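PDB 3OF7: guanine nucleotide exchange factor SRM1 from Saccharomyces cerevisiae, which acts as a guanine nucleotide exchange factor that promotes replacement of GDP by GTP on GSP1 and GSP2, controls RNA metabolism and transport, and binds chromatin. Local coordinates for residues K213-F218 and N267-L272; N284-C289 and G321-L326; C337-M342 and K363-P368. All coordinates share one frame; numbering follows the deposited sequence. Where two conformers were deposited one is given.

Contact 1 of 3, residues K213-F218 and N267-L272; sequences KDHILF and NHCFAL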
ATOM      1  N   LYS A 213       1.956   7.572   4.384  1.00 12.48           N
ATOM      2  CA  LYS A 213       1.502   8.785   3.706  0.50 12.35           C
ATOM      3  C   LYS A 213       2.669   9.742   3.466  1.00 12.07           C
ATOM      4  O   LYS A 213       2.891  10.189   2.345  1.00 11.65           O
ATOM      5  CB  LYS A 213       0.411   9.482   4.522  0.50 12.60           C
ATOM      6  CG  LYS A 213      -0.051  10.819   3.950  0.50 13.54           C
ATOM      7  CD  LYS A 213      -0.958  11.552   4.934  0.50 15.38           C
ATOM      8  CE  LYS A 213      -1.429  12.881   4.363  0.50 15.63           C
ATOM      9  NZ  LYS A 213      -2.446  12.714   3.283  0.50 17.05           N
ATOM     10  N   ASP A 214       3.400  10.066   4.528  1.00 12.49           N
ATOM     11  CA  ASP A 214       4.563  10.956   4.416  1.00 12.89           C
ATOM     12  C   ASP A 214       5.748  10.460   5.246  1.00 13.18           C
ATOM     13  O   ASP A 214       6.505  11.246   5.836  1.00 13.06           O
ATOM     14  CB  ASP A 214       4.184  12.407   4.760  1.00 13.01           C
ATOM     15  CG  ASP A 214       3.504  13.124   3.602  1.00 12.95           C
ATOM     16  OD1 ASP A 214       4.112  13.240   2.516  1.00 14.01           O
ATOM     17  OD2 ASP A 214       2.355  13.595   3.791  1.00 13.89           O
ATOM     18  N   HIS A 215       5.891   9.140   5.277  1.00 13.03           N
ATOM     19  CA  HIS A 215       7.042   8.475   5.857  1.00 13.38           C
ATOM     20  C   HIS A 215       7.191   7.143   5.144  1.00 13.33           C
ATOM     21  O   HIS A 215       6.247   6.656   4.508  1.00 12.64           O
ATOM     22  CB  HIS A 215       6.826   8.216   7.352  1.00 13.42           C
ATOM     23  CG  HIS A 215       5.790   7.175   7.624  1.00 14.47           C
ATOM     24  ND1 HIS A 215       6.101   5.845   7.826  1.00 16.77           N
ATOM     25  CD2 HIS A 215       4.442   7.258   7.683  1.00 13.62           C
ATOM     26  CE1 HIS A 215       4.989   5.160   8.017  1.00 13.03           C
ATOM     27  NE2 HIS A 215       3.969   5.995   7.934  1.00 16.14           N
ATOM     28  N   ILE A 216       8.362   6.541   5.281  1.00 13.19           N
ATOM     29  CA  ILE A 216       8.604   5.214   4.750  1.00 13.59           C
ATOM     30  C   ILE A 216       9.432   4.430   5.772  1.00 13.97           C
ATOM     31  O   ILE A 216      10.297   5.000   6.458  1.00 14.34           O
ATOM     32  CB  ILE A 216       9.258   5.285   3.325  1.00 13.74           C
ATOM     33  CG1 ILE A 216       9.503   3.876   2.745  1.00 13.57           C
ATOM     34  CG2 ILE A 216      10.536   6.150   3.348  1.00 13.55           C
ATOM     35  CD1 ILE A 216       9.913   3.885   1.269  1.00 14.34           C
ATOM     36  N   LEU A 217       9.130   3.140   5.894  1.00 14.44           N
ATOM     37  CA  LEU A 217       9.877   2.222   6.750  1.00 14.61           C
ATOM     38  C   LEU A 217      10.758   1.324   5.884  1.00 15.02           C
ATOM     39  O   LEU A 217      10.407   1.027   4.746  1.00 14.47           O
ATOM     40  CB  LEU A 217       8.923   1.357   7.566  1.00 14.24           C
ATOM     41  CG  LEU A 217       7.856   2.019   8.447  1.00 14.64           C
ATOM     42  CD1 LEU A 217       7.084   0.956   9.148  1.00 14.80           C
ATOM     43  CD2 LEU A 217       8.506   2.952   9.467  1.00 15.35           C
ATOM     44  N   PHE A 218      11.906   0.923   6.432  1.00 15.67           N
ATOM     45  CA  PHE A 218      12.831  -0.015   5.782  1.00 16.40           C
ATOM     46  C   PHE A 218      13.144  -1.133   6.771  1.00 16.66           C
ATOM     47  O   PHE A 218      13.214  -0.899   7.989  1.00 17.04           O
ATOM     48  CB  PHE A 218      14.166   0.651   5.389  1.00 16.31           C
ATOM     49  CG  PHE A 218      14.041   1.879   4.518  1.00 16.94           C
ATOM     50  CD1 PHE A 218      14.113   1.776   3.132  1.00 17.57           C
ATOM     51  CD2 PHE A 218      13.889   3.144   5.084  1.00 17.24           C
ATOM     52  CE1 PHE A 218      14.021   2.908   2.314  1.00 17.09           C
ATOM     53  CE2 PHE A 218      13.782   4.286   4.277  1.00 16.99           C
ATOM     54  CZ  PHE A 218      13.848   4.168   2.889  1.00 17.59           C
ATOM     55  N   ASN A 267      -0.348   6.841   8.723  1.00 14.25           N
ATOM     56  CA  ASN A 267       0.358   7.414   9.872  1.00 15.32           C
ATOM     57  C   ASN A 267       0.519   6.418  11.026  1.00 15.18           C
ATOM     58  O   ASN A 267       0.812   6.806  12.165  1.00 15.68           O
ATOM     59  CB  ASN A 267      -0.374   8.674  10.352  1.00 15.07           C
ATOM     60  CG  ASN A 267      -0.421   9.756   9.296  1.00 16.98           C
ATOM     61  OD1 ASN A 267       0.601  10.111   8.699  1.00 18.17           O
ATOM     62  ND2 ASN A 267      -1.616  10.291   9.053  1.00 18.89           N
ATOM     63  N   HIS A 268       0.315   5.138  10.728  1.00 14.87           N
ATOM     64  CA  HIS A 268       0.546   4.069  11.702  1.00 14.65           C
ATOM     65  C   HIS A 268       1.235   2.907  11.008  1.00 15.14           C
ATOM     66  O   HIS A 268       1.197   2.802   9.773  1.00 15.18           O
ATOM     67  CB  HIS A 268      -0.753   3.624  12.384  1.00 14.63           C
ATOM     68  CG  HIS A 268      -1.769   3.042  11.449  1.00 14.96           C
ATOM     69  ND1 HIS A 268      -2.175   1.724  11.519  1.00 15.51           N
ATOM     70  CD2 HIS A 268      -2.474   3.599  10.437  1.00 12.46           C
ATOM     71  CE1 HIS A 268      -3.082   1.495  10.585  1.00 12.11           C
ATOM     72  NE2 HIS A 268      -3.281   2.616   9.916  1.00 14.90           N
ATOM     73  N   CYS A 269       1.854   2.032  11.796  1.00 14.91           N
ATOM     74  CA  CYS A 269       2.794   1.063  11.251  1.00 15.62           C
ATOM     75  C   CYS A 269       2.689  -0.282  11.946  1.00 15.73           C
ATOM     76  O   CYS A 269       2.194  -0.374  13.068  1.00 15.80           O
ATOM     77  CB  CYS A 269       4.222   1.590  11.406  1.00 15.31           C
ATOM     78  SG  CYS A 269       4.476   3.262  10.788  1.00 16.26           S
ATOM     79  N   PHE A 270       3.176  -1.315  11.267  1.00 16.18           N
ATOM     80  CA  PHE A 270       3.169  -2.675  11.786  1.00 16.73           C
ATOM     81  C   PHE A 270       4.518  -3.335  11.599  1.00 17.51           C
ATOM     82  O   PHE A 270       5.208  -3.108  10.596  1.00 17.78           O
ATOM     83  CB  PHE A 270       2.107  -3.513  11.081  1.00 16.39           C
ATOM     84  CG  PHE A 270       0.716  -3.096  11.398  1.00 16.95           C
ATOM     85  CD1 PHE A 270       0.061  -3.625  12.498  1.00 16.48           C
ATOM     86  CD2 PHE A 270       0.068  -2.148  10.609  1.00 16.08           C
ATOM     87  CE1 PHE A 270      -1.224  -3.228  12.812  1.00 17.13           C
ATOM     88  CE2 PHE A 270      -1.221  -1.749  10.914  1.00 15.26           C
ATOM     89  CZ  PHE A 270      -1.866  -2.284  12.012  1.00 17.32           C
ATOM     90  N   ALA A 271       4.887  -4.161  12.576  1.00 18.54           N
ATOM     91  CA  ALA A 271       6.068  -5.006  12.462  1.00 19.54           C
ATOM     92  C   ALA A 271       5.754  -6.386  13.031  1.00 20.32           C
ATOM     93  O   ALA A 271       5.122  -6.511  14.082  1.00 20.26           O
ATOM     94  CB  ALA A 271       7.252  -4.379  13.171  1.00 19.19           C
ATOM     95  N   LEU A 272       6.171  -7.420  12.310  1.00 21.60           N
ATOM     96  CA  LEU A 272       6.000  -8.796  12.757  1.00 22.89           C
ATOM     97  C   LEU A 272       7.382  -9.344  13.081  1.00 24.05           C
ATOM     98  O   LEU A 272       8.289  -9.267  12.253  1.00 23.65           O
ATOM     99  CB  LEU A 272       5.324  -9.635  11.663  1.00 23.07           C
ATOM    100  CG  LEU A 272       5.109 -11.140  11.870  1.00 23.26           C
ATOM    101  CD1 LEU A 272       4.125 -11.430  12.996  1.00 24.42           C
ATOM    102  CD2 LEU A 272       4.614 -11.764  10.560  1.00 23.96           C
TER

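Contact 2 of 3, residues N284-C289 and G321-L326; sequences NQFGQC and GEHHSL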
ATOM      1  N   ASN A 284      -3.585   6.443  16.250  1.00 15.85           N
ATOM      2  CA  ASN A 284      -4.524   5.438  16.756  1.00 16.14           C
ATOM      3  C   ASN A 284      -5.881   5.961  17.230  1.00 16.28           C
ATOM      4  O   ASN A 284      -6.513   5.348  18.099  1.00 16.71           O
ATOM      5  CB  ASN A 284      -3.862   4.599  17.861  1.00 16.19           C
ATOM      6  CG  ASN A 284      -4.594   3.291  18.127  1.00 16.91           C
ATOM      7  OD1 ASN A 284      -5.123   2.671  17.211  1.00 16.51           O
ATOM      8  ND2 ASN A 284      -4.615   2.864  19.388  1.00 17.06           N
ATOM      9  N   GLN A 285      -6.358   7.065  16.655  1.00 16.39           N
ATOM     10  CA  GLN A 285      -7.593   7.667  17.172  1.00 16.99           C
ATOM     11  C   GLN A 285      -8.850   6.868  16.816  1.00 17.18           C
ATOM     12  O   GLN A 285      -9.906   7.077  17.430  1.00 17.02           O
ATOM     13  CB  GLN A 285      -7.718   9.171  16.825  1.00 16.89           C
ATOM     14  CG  GLN A 285      -8.367   9.515  15.476  1.00 17.46           C
ATOM     15  CD  GLN A 285      -7.418   9.400  14.288  1.00 17.00           C
ATOM     16  OE1 GLN A 285      -7.319  10.319  13.464  1.00 17.31           O
ATOM     17  NE2 GLN A 285      -6.739   8.273  14.179  1.00 14.56           N
ATOM     18  N   PHE A 286      -8.736   5.959  15.840  1.00 16.44           N
ATOM     19  CA  PHE A 286      -9.837   5.039  15.526  1.00 16.68           C
ATOM     20  C   PHE A 286      -9.535   3.582  15.893  1.00 16.63           C
ATOM     21  O   PHE A 286     -10.279   2.671  15.517  1.00 17.34           O
ATOM     22  CB  PHE A 286     -10.230   5.142  14.045  1.00 16.78           C
ATOM     23  CG  PHE A 286     -10.889   6.438  13.683  1.00 16.54           C
ATOM     24  CD1 PHE A 286     -12.255   6.620  13.887  1.00 17.93           C
ATOM     25  CD2 PHE A 286     -10.142   7.481  13.139  1.00 16.88           C
ATOM     26  CE1 PHE A 286     -12.876   7.833  13.550  1.00 19.08           C
ATOM     27  CE2 PHE A 286     -10.741   8.694  12.795  1.00 17.51           C
ATOM     28  CZ  PHE A 286     -12.115   8.873  13.006  1.00 19.13           C
ATOM     29  N   GLY A 287      -8.455   3.360  16.636  1.00 16.55           N
ATOM     30  CA  GLY A 287      -8.073   2.001  17.036  1.00 16.86           C
ATOM     31  C   GLY A 287      -7.506   1.199  15.874  1.00 16.78           C
ATOM     32  O   GLY A 287      -7.486  -0.035  15.915  1.00 17.63           O
ATOM     33  N   GLN A 288      -7.024   1.900  14.846  1.00 16.50           N
ATOM     34  CA  GLN A 288      -6.439   1.245  13.667  1.00 16.24           C
ATOM     35  C   GLN A 288      -5.175   0.430  14.007  1.00 16.40           C
ATOM     36  O   GLN A 288      -4.800  -0.475  13.261  1.00 16.15           O
ATOM     37  CB  GLN A 288      -6.165   2.250  12.537  1.00 16.13           C
ATOM     38  CG  GLN A 288      -5.217   3.404  12.875  1.00 15.21           C
ATOM     39  CD  GLN A 288      -5.934   4.676  13.319  1.00 14.65           C
ATOM     40  OE1 GLN A 288      -6.762   4.654  14.225  1.00 15.71           O
ATOM     41  NE2 GLN A 288      -5.590   5.801  12.692  1.00 14.77           N
ATOM     42  N   CYS A 289      -4.528   0.745  15.129  1.00 16.89           N
ATOM     43  CA  CYS A 289      -3.363  -0.025  15.585  1.00 17.10           C
ATOM     44  C   CYS A 289      -3.756  -1.386  16.172  1.00 17.58           C
ATOM     45  O   CYS A 289      -2.909  -2.276  16.294  1.00 18.11           O
ATOM     46  CB  CYS A 289      -2.524   0.774  16.588  1.00 16.66           C
ATOM     47  SG  CYS A 289      -1.579   2.127  15.858  1.00 17.94           S
ATOM     48  N   GLY A 321      -4.891   1.683   5.644  1.00 12.50           N
ATOM     49  CA  GLY A 321      -5.178   2.993   5.073  1.00 12.49           C
ATOM     50  C   GLY A 321      -4.952   4.123   6.053  1.00 12.68           C
ATOM     51  O   GLY A 321      -4.051   4.049   6.882  1.00 12.91           O
ATOM     52  N   GLU A 322      -5.761   5.176   5.961  1.00 12.63           N
ATOM     53  CA  GLU A 322      -5.644   6.283   6.912  1.00 12.72           C
ATOM     54  C   GLU A 322      -6.064   5.870   8.332  1.00 12.57           C
ATOM     55  O   GLU A 322      -5.347   6.133   9.310  1.00 12.26           O
ATOM     56  CB  GLU A 322      -6.422   7.523   6.448  1.00 13.22           C
ATOM     57  CG  GLU A 322      -6.111   8.743   7.316  1.00 14.62           C
ATOM     58  CD  GLU A 322      -6.737  10.032   6.835  1.00 15.88           C
ATOM     59  OE1 GLU A 322      -7.709  10.006   6.050  1.00 16.37           O
ATOM     60  OE2 GLU A 322      -6.257  11.084   7.285  1.00 16.63           O
ATOM     61  N   HIS A 323      -7.219   5.221   8.442  1.00 12.44           N
ATOM     62  CA  HIS A 323      -7.809   4.958   9.757  1.00 12.37           C
ATOM     63  C   HIS A 323      -8.290   3.531   9.944  1.00 12.23           C
ATOM     64  O   HIS A 323      -9.114   3.268  10.828  1.00 12.29           O
ATOM     65  CB  HIS A 323      -8.986   5.909  10.014  1.00 12.32           C
ATOM     66  CG  HIS A 323      -8.619   7.360   9.995  1.00 12.81           C
ATOM     67  ND1 HIS A 323      -9.405   8.315   9.386  1.00 13.31           N
ATOM     68  CD2 HIS A 323      -7.576   8.025  10.547  1.00 13.18           C
ATOM     69  CE1 HIS A 323      -8.851   9.505   9.552  1.00 14.15           C
ATOM     70  NE2 HIS A 323      -7.738   9.355  10.251  1.00 12.35           N
ATOM     71  N   HIS A 324      -7.785   2.613   9.124  1.00 12.33           N
ATOM     72  CA  HIS A 324      -8.133   1.194   9.263  1.00 12.58           C
ATOM     73  C   HIS A 324      -6.966   0.303   8.898  1.00 12.80           C
ATOM     74  O   HIS A 324      -6.031   0.734   8.214  1.00 12.97           O
ATOM     75  CB  HIS A 324      -9.362   0.829   8.417  1.00 12.70           C
ATOM     76  CG  HIS A 324      -9.100   0.785   6.945  1.00 12.39           C
ATOM     77  ND1 HIS A 324      -9.196  -0.378   6.208  1.00 14.72           N
ATOM     78  CD2 HIS A 324      -8.751   1.757   6.070  1.00 11.13           C
ATOM     79  CE1 HIS A 324      -8.922  -0.119   4.943  1.00 10.73           C
ATOM     80  NE2 HIS A 324      -8.656   1.171   4.832  1.00 15.31           N
ATOM     81  N   SER A 325      -7.029  -0.940   9.360  1.00 12.70           N
ATOM     82  CA  SER A 325      -5.980  -1.909   9.093  1.00 13.52           C
ATOM     83  C   SER A 325      -6.575  -3.253   8.733  1.00 13.30           C
ATOM     84  O   SER A 325      -7.641  -3.604   9.221  1.00 13.52           O
ATOM     85  CB  SER A 325      -5.098  -2.067  10.323  1.00 13.68           C
ATOM     86  OG  SER A 325      -4.564  -0.810  10.681  1.00 14.47           O
ATOM     87  N   LEU A 326      -5.861  -4.003   7.899  1.00 13.86           N
ATOM     88  CA  LEU A 326      -6.322  -5.311   7.446  1.00 14.56           C
ATOM     89  C   LEU A 326      -5.215  -6.338   7.602  1.00 15.36           C
ATOM     90  O   LEU A 326      -4.141  -6.190   7.031  1.00 15.22           O
ATOM     91  CB  LEU A 326      -6.778  -5.252   5.984  1.00 14.37           C
ATOM     92  CG  LEU A 326      -7.822  -4.189   5.628  1.00 15.16           C
ATOM     93  CD1 LEU A 326      -8.026  -4.163   4.127  1.00 15.40           C
ATOM     94  CD2 LEU A 326      -9.154  -4.433   6.351  1.00 15.27           C
TER

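Contact 3 of 3, residues C337-M342 and K363-P368; sequences CGRLDM and KARAVP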
ATOM      1  N   CYS A 337      -9.554  -3.782  11.709  1.00 16.93           N
ATOM      2  CA  CYS A 337      -9.782  -2.880  12.836  1.00 16.68           C
ATOM      3  C   CYS A 337      -9.649  -1.428  12.398  1.00 15.85           C
ATOM      4  O   CYS A 337      -9.009  -1.130  11.383  1.00 14.72           O
ATOM      5  CB  CYS A 337      -8.821  -3.171  13.991  1.00 16.59           C
ATOM      6  SG  CYS A 337      -7.080  -3.130  13.571  1.00 18.92           S
ATOM      7  N   GLY A 338     -10.247  -0.535  13.183  1.00 15.83           N
ATOM      8  CA  GLY A 338     -10.245   0.888  12.887  1.00 15.83           C
ATOM      9  C   GLY A 338     -11.616   1.443  12.563  1.00 15.71           C
ATOM     10  O   GLY A 338     -12.649   0.976  13.075  1.00 15.61           O
ATOM     11  N   ARG A 339     -11.619   2.426  11.673  1.00 15.49           N
ATOM     12  CA  ARG A 339     -12.781   3.264  11.414  1.00 15.71           C
ATOM     13  C   ARG A 339     -13.955   2.564  10.718  1.00 15.77           C
ATOM     14  O   ARG A 339     -13.767   1.705   9.849  1.00 15.94           O
ATOM     15  CB  ARG A 339     -12.333   4.480  10.606  1.00 15.57           C
ATOM     16  CG  ARG A 339     -13.357   5.581  10.545  1.00 15.66           C
ATOM     17  CD  ARG A 339     -12.699   6.852  10.047  1.00 16.37           C
ATOM     18  NE  ARG A 339     -13.671   7.938  10.030  1.00 16.33           N
ATOM     19  CZ  ARG A 339     -13.439   9.155   9.556  1.00 16.42           C
ATOM     20  NH1 ARG A 339     -12.252   9.473   9.041  1.00 14.77           N
ATOM     21  NH2 ARG A 339     -14.406  10.062   9.610  1.00 14.94           N
ATOM     22  N   LEU A 340     -15.164   2.976  11.102  1.00 15.85           N
ATOM     23  CA  LEU A 340     -16.419   2.407  10.614  1.00 16.40           C
ATOM     24  C   LEU A 340     -17.287   3.423   9.853  1.00 16.54           C
ATOM     25  O   LEU A 340     -18.249   3.036   9.165  1.00 16.21           O
ATOM     26  CB  LEU A 340     -17.185   1.841  11.825  1.00 16.82           C
ATOM     27  CG  LEU A 340     -18.354   0.861  11.736  1.00 18.27           C
ATOM     28  CD1 LEU A 340     -17.981  -0.388  10.959  1.00 18.33           C
ATOM     29  CD2 LEU A 340     -18.773   0.499  13.162  1.00 19.43           C
ATOM     30  N   ASP A 341     -16.948   4.715   9.965  1.00 16.70           N
ATOM     31  CA  ASP A 341     -17.760   5.801   9.379  1.00 16.91           C
ATOM     32  C   ASP A 341     -18.000   5.632   7.884  1.00 16.72           C
ATOM     33  O   ASP A 341     -19.082   5.956   7.377  1.00 16.73           O
ATOM     34  CB  ASP A 341     -17.123   7.181   9.631  1.00 17.84           C
ATOM     35  CG  ASP A 341     -16.995   7.516  11.106  1.00 18.68           C
ATOM     36  OD1 ASP A 341     -17.961   7.285  11.866  1.00 20.13           O
ATOM     37  OD2 ASP A 341     -15.922   8.016  11.514  1.00 17.77           O
ATOM     38  N   MET A 342     -16.986   5.142   7.171  1.00 15.52           N
ATOM     39  CA  MET A 342     -17.109   4.912   5.727  1.00 15.20           C
ATOM     40  C   MET A 342     -17.003   3.420   5.416  1.00 14.79           C
ATOM     41  O   MET A 342     -16.577   3.031   4.326  1.00 14.25           O
ATOM     42  CB  MET A 342     -16.055   5.716   4.949  1.00 14.91           C
ATOM     43  CG  MET A 342     -16.257   7.244   5.019  1.00 15.57           C
ATOM     44  SD  MET A 342     -14.878   8.265   4.420  1.00  9.95           S
ATOM     45  CE  MET A 342     -14.112   8.761   5.962  1.00 14.55           C
ATOM     46  N   LYS A 363     -23.360   6.667  18.133  1.00 21.30           N
ATOM     47  CA  LYS A 363     -23.001   6.228  16.776  1.00 21.21           C
ATOM     48  C   LYS A 363     -21.718   5.393  16.810  1.00 20.81           C
ATOM     49  O   LYS A 363     -20.710   5.811  17.392  1.00 20.25           O
ATOM     50  CB  LYS A 363     -22.835   7.425  15.823  1.00 21.83           C
ATOM     51  CG  LYS A 363     -22.614   7.055  14.346  1.00 23.83           C
ATOM     52  CD  LYS A 363     -22.678   8.274  13.398  1.00 27.34           C
ATOM     53  CE  LYS A 363     -21.409   9.133  13.469  1.00 29.00           C
ATOM     54  NZ  LYS A 363     -21.289  10.136  12.355  1.00 30.78           N
ATOM     55  N   ALA A 364     -21.767   4.222  16.180  1.00 20.24           N
ATOM     56  CA  ALA A 364     -20.624   3.322  16.106  1.00 20.07           C
ATOM     57  C   ALA A 364     -19.594   3.911  15.142  1.00 19.87           C
ATOM     58  O   ALA A 364     -19.889   4.090  13.962  1.00 20.10           O
ATOM     59  CB  ALA A 364     -21.080   1.942  15.636  1.00 20.14           C
ATOM     60  N   ARG A 365     -18.403   4.230  15.653  1.00 19.56           N
ATOM     61  CA  ARG A 365     -17.373   4.922  14.859  1.00 19.31           C
ATOM     62  C   ARG A 365     -16.171   4.046  14.532  1.00 18.52           C
ATOM     63  O   ARG A 365     -15.444   4.336  13.578  1.00 17.96           O
ATOM     64  CB  ARG A 365     -16.845   6.169  15.590  1.00 20.04           C
ATOM     65  CG  ARG A 365     -17.887   7.186  16.065  1.00 22.63           C
ATOM     66  CD  ARG A 365     -18.406   8.136  14.979  1.00 24.95           C
ATOM     67  NE  ARG A 365     -17.391   8.627  14.034  1.00 26.81           N
ATOM     68  CZ  ARG A 365     -16.656   9.733  14.164  1.00 26.93           C
ATOM     69  NH1 ARG A 365     -16.764  10.515  15.229  1.00 29.54           N
ATOM     70  NH2 ARG A 365     -15.785  10.055  13.216  1.00 26.30           N
ATOM     71  N   ALA A 366     -15.938   3.004  15.336  1.00 17.52           N
ATOM     72  CA  ALA A 366     -14.708   2.210  15.231  1.00 17.39           C
ATOM     73  C   ALA A 366     -14.798   0.799  15.825  1.00 17.35           C
ATOM     74  O   ALA A 366     -15.560   0.549  16.758  1.00 16.91           O
ATOM     75  CB  ALA A 366     -13.515   2.968  15.851  1.00 17.02           C
ATOM     76  N   VAL A 367     -13.990  -0.105  15.276  1.00 17.28           N
ATOM     77  CA  VAL A 367     -13.819  -1.463  15.815  1.00 17.31           C
ATOM     78  C   VAL A 367     -12.337  -1.589  16.160  1.00 17.32           C
ATOM     79  O   VAL A 367     -11.507  -1.803  15.271  1.00 17.33           O
ATOM     80  CB  VAL A 367     -14.258  -2.545  14.788  1.00 17.17           C
ATOM     81  CG1 VAL A 367     -14.053  -3.963  15.353  1.00 17.89           C
ATOM     82  CG2 VAL A 367     -15.723  -2.346  14.388  1.00 16.69           C
ATOM     83  N   PRO A 368     -11.983  -1.403  17.445  1.00 17.67           N
ATOM     84  CA  PRO A 368     -10.584  -1.181  17.797  1.00 18.06           C
ATOM     85  C   PRO A 368      -9.729  -2.425  18.036  1.00 18.45           C
ATOM     86  O   PRO A 368      -8.543  -2.291  18.324  1.00 18.47           O
ATOM     87  CB  PRO A 368     -10.687  -0.369  19.083  1.00 18.70           C
ATOM     88  CG  PRO A 368     -11.922  -0.891  19.725  1.00 17.56           C
ATOM     89  CD  PRO A 368     -12.871  -1.229  18.611  1.00 17.83           C
TER
HETATM   90  O   HOH W   1     -20.734   7.208  10.740  1.00 39.38           O

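Contact 1 of 3, residues K213-F218 and N267-L272
His215 and Leu217 reach across to Cys269 where two adjacent blades of the RCC1-type beta-propeller face each other. The strands 215-218 and 268-272 are each the second strand of their own sheet, and they do not pair by their backbones: the CA atoms of Leu217 and Cys269 are 8.5 Å apart, so the side chains fill the interval. The thiol is at the centre. Cys269 SG stands anti to its own carbonyl carbon (chi1 -51°), and in this position it approaches His215 CE1 at 3.4 Å. The sulfur meets the imidazole obliquely, 4.3 Å from the ring centroid and 56° off the ring normal. From the same strand as His215, Leu217 sends CD1 to Cys269 CB at 3.7 Å, while the same methyl lies 3.8 Å from Cys269 SG. A small, polarisable cysteine suits this place because it can meet a ring and a branched aliphatic group at once in a buried seam. His215 CB points toward the facing strand, and CG, set between the backbone N and the carbonyl carbon (chi1 70°), carries the ring there. A flat histidine suits the site, since its CE1 meets the thiol while NE2 lies 4.3 Å from Asn267 CA.

Around this core, Trp281 touches both Leu217 and Cys269, and Ser264 touches both His215 and Cys269, so strands 259-264 and 278-281, which flank Cys269 in its sheet, also touch the side chains of the seam. At its end Lys213 and Asn267 pack loosely against each other, their CA atoms 6.4 Å apart, and Asn267 also touches Gln233 and Gln235. The turn before His215 is tied to the preceding blade, where Asp214 OD1 accepts a hydrogen bond from the backbone N of Arg176.

Contact 2 of 3, residues N284-C289 and G321-L326
Gln288 and His324 bring the backbones closest, 4.7 Å between CA atoms, where a loop opening with a type I turn from Asn284 to Gly287 meets the bend leading into strand 324-326. The loop is braced from within by its own amides. Asn284 OD1 accepts from Cys289 N at 2.9 Å, and Gln288 OE1 accepts from Phe286 N, in the carbonyl plane, also at 2.9 Å. Gly287, last residue of the turn, has a positive phi, which favours glycine.

His323 is the main side chain on the facing segment, its imidazole held between two neighbours. Phe286 CE2 lies 3.6 Å above one face of the His323 ring, over its centre. Glu322 CG sits over the opposite face, 3.4 Å above the plane of the His323 ring. The Phe286 and His323 rings are neither parallel nor perpendicular, their planes 44° apart. Gln288 has CG wedged between its N and its carbonyl carbon (chi1 59°), and its side chain runs beside that of His323. Its amide is turned 77° to the imidazole, with Gln288 NE2 at the ring edge, 3.7 Å from His323 CD2. A flat, polar histidine suits the place, since its faces take carbon while its ND1 bonds to Arg339 NH1, which fixes the ring's rotation. Ser325 OG donates to Gln288 O at 2.6 Å, although the hydroxyl is crowded by another neighbour and its exact position is less certain.

The loop 284-289 follows strand 278-281, and so extends from one propeller blade onto the next. Ser325 packs against His268 and Phe270 of strand 268-273 in the former blade, and its backbone bonds to Cys337 of strand 334-337 in its own.

Contact 3 of 3, residues C337-M342 and K363-P368
Gly338 and Val367 form the tight end of an antiparallel ladder, bonded through their backbones in both directions: Gly338 N to Val367 O at 2.7 Å, Val367 N to Gly338 O at 2.8 Å. Glycine is needed at the corner, because any CB would jam against the preceding carbonyl oxygen. Arg339 and Ala366 follow as a non-hydrogen-bonded pair, and Leu340 N then donates to Arg365 O. Leu340 CD2 packs on Ala364 CB at 3.7 Å, an apolar match suited to leucine. On its far edge strand 364-368 pairs with strand 357-358, where Arg365 and Ala366 both face Tyr357 in a classic beta bulge.

The outer side is polar and reaches solvent. Arg365, bent at chi2 (-80°) and chi3, grips Asp341 side-on: NE reaches OD1 on its syn lone pair at 2.6 Å, while NH2 meets OD2 at 2.7 Å. Arg339, extended, puts its NE on the anti lone pair of the same Asp341 OD2 at 2.7 Å. Looser is the water that donates to Asp341 OD1 and is held weakly by exposed Lys363.

An alanine in place of Asp341 would probably leave the two guanidiniums side by side without their shared anion, Arg365 freer to turn while Arg339 keeps its bond to His323. With Arg339 NH2 and Arg365 NH2 only 3.9 Å apart, the carboxylate probably offsets their repulsion, and both arginines are likely to favour its ionised form.

In the fold
Read from the N terminus, the three contacts come in series, each closing its own loop before the next opens, so none nests or crosses. Contact 1 closes the passage from strand 215-220 to 268-273 and joins two successive blades. Contact 2, beginning in the loop after strand 278-281, ties that second blade to the following one. Contact 3 stays within the region of this last blade, binding the corner after strand 334-337 to strand 364-368, which leads into the blade's outermost strand 370-372. Contacts 1 and 2 touch, as do 2 and 3, where backbone bonding probably links His323 O to Arg339 N; contacts 1 and 3 remain about 6 Å apart at their nearest atoms.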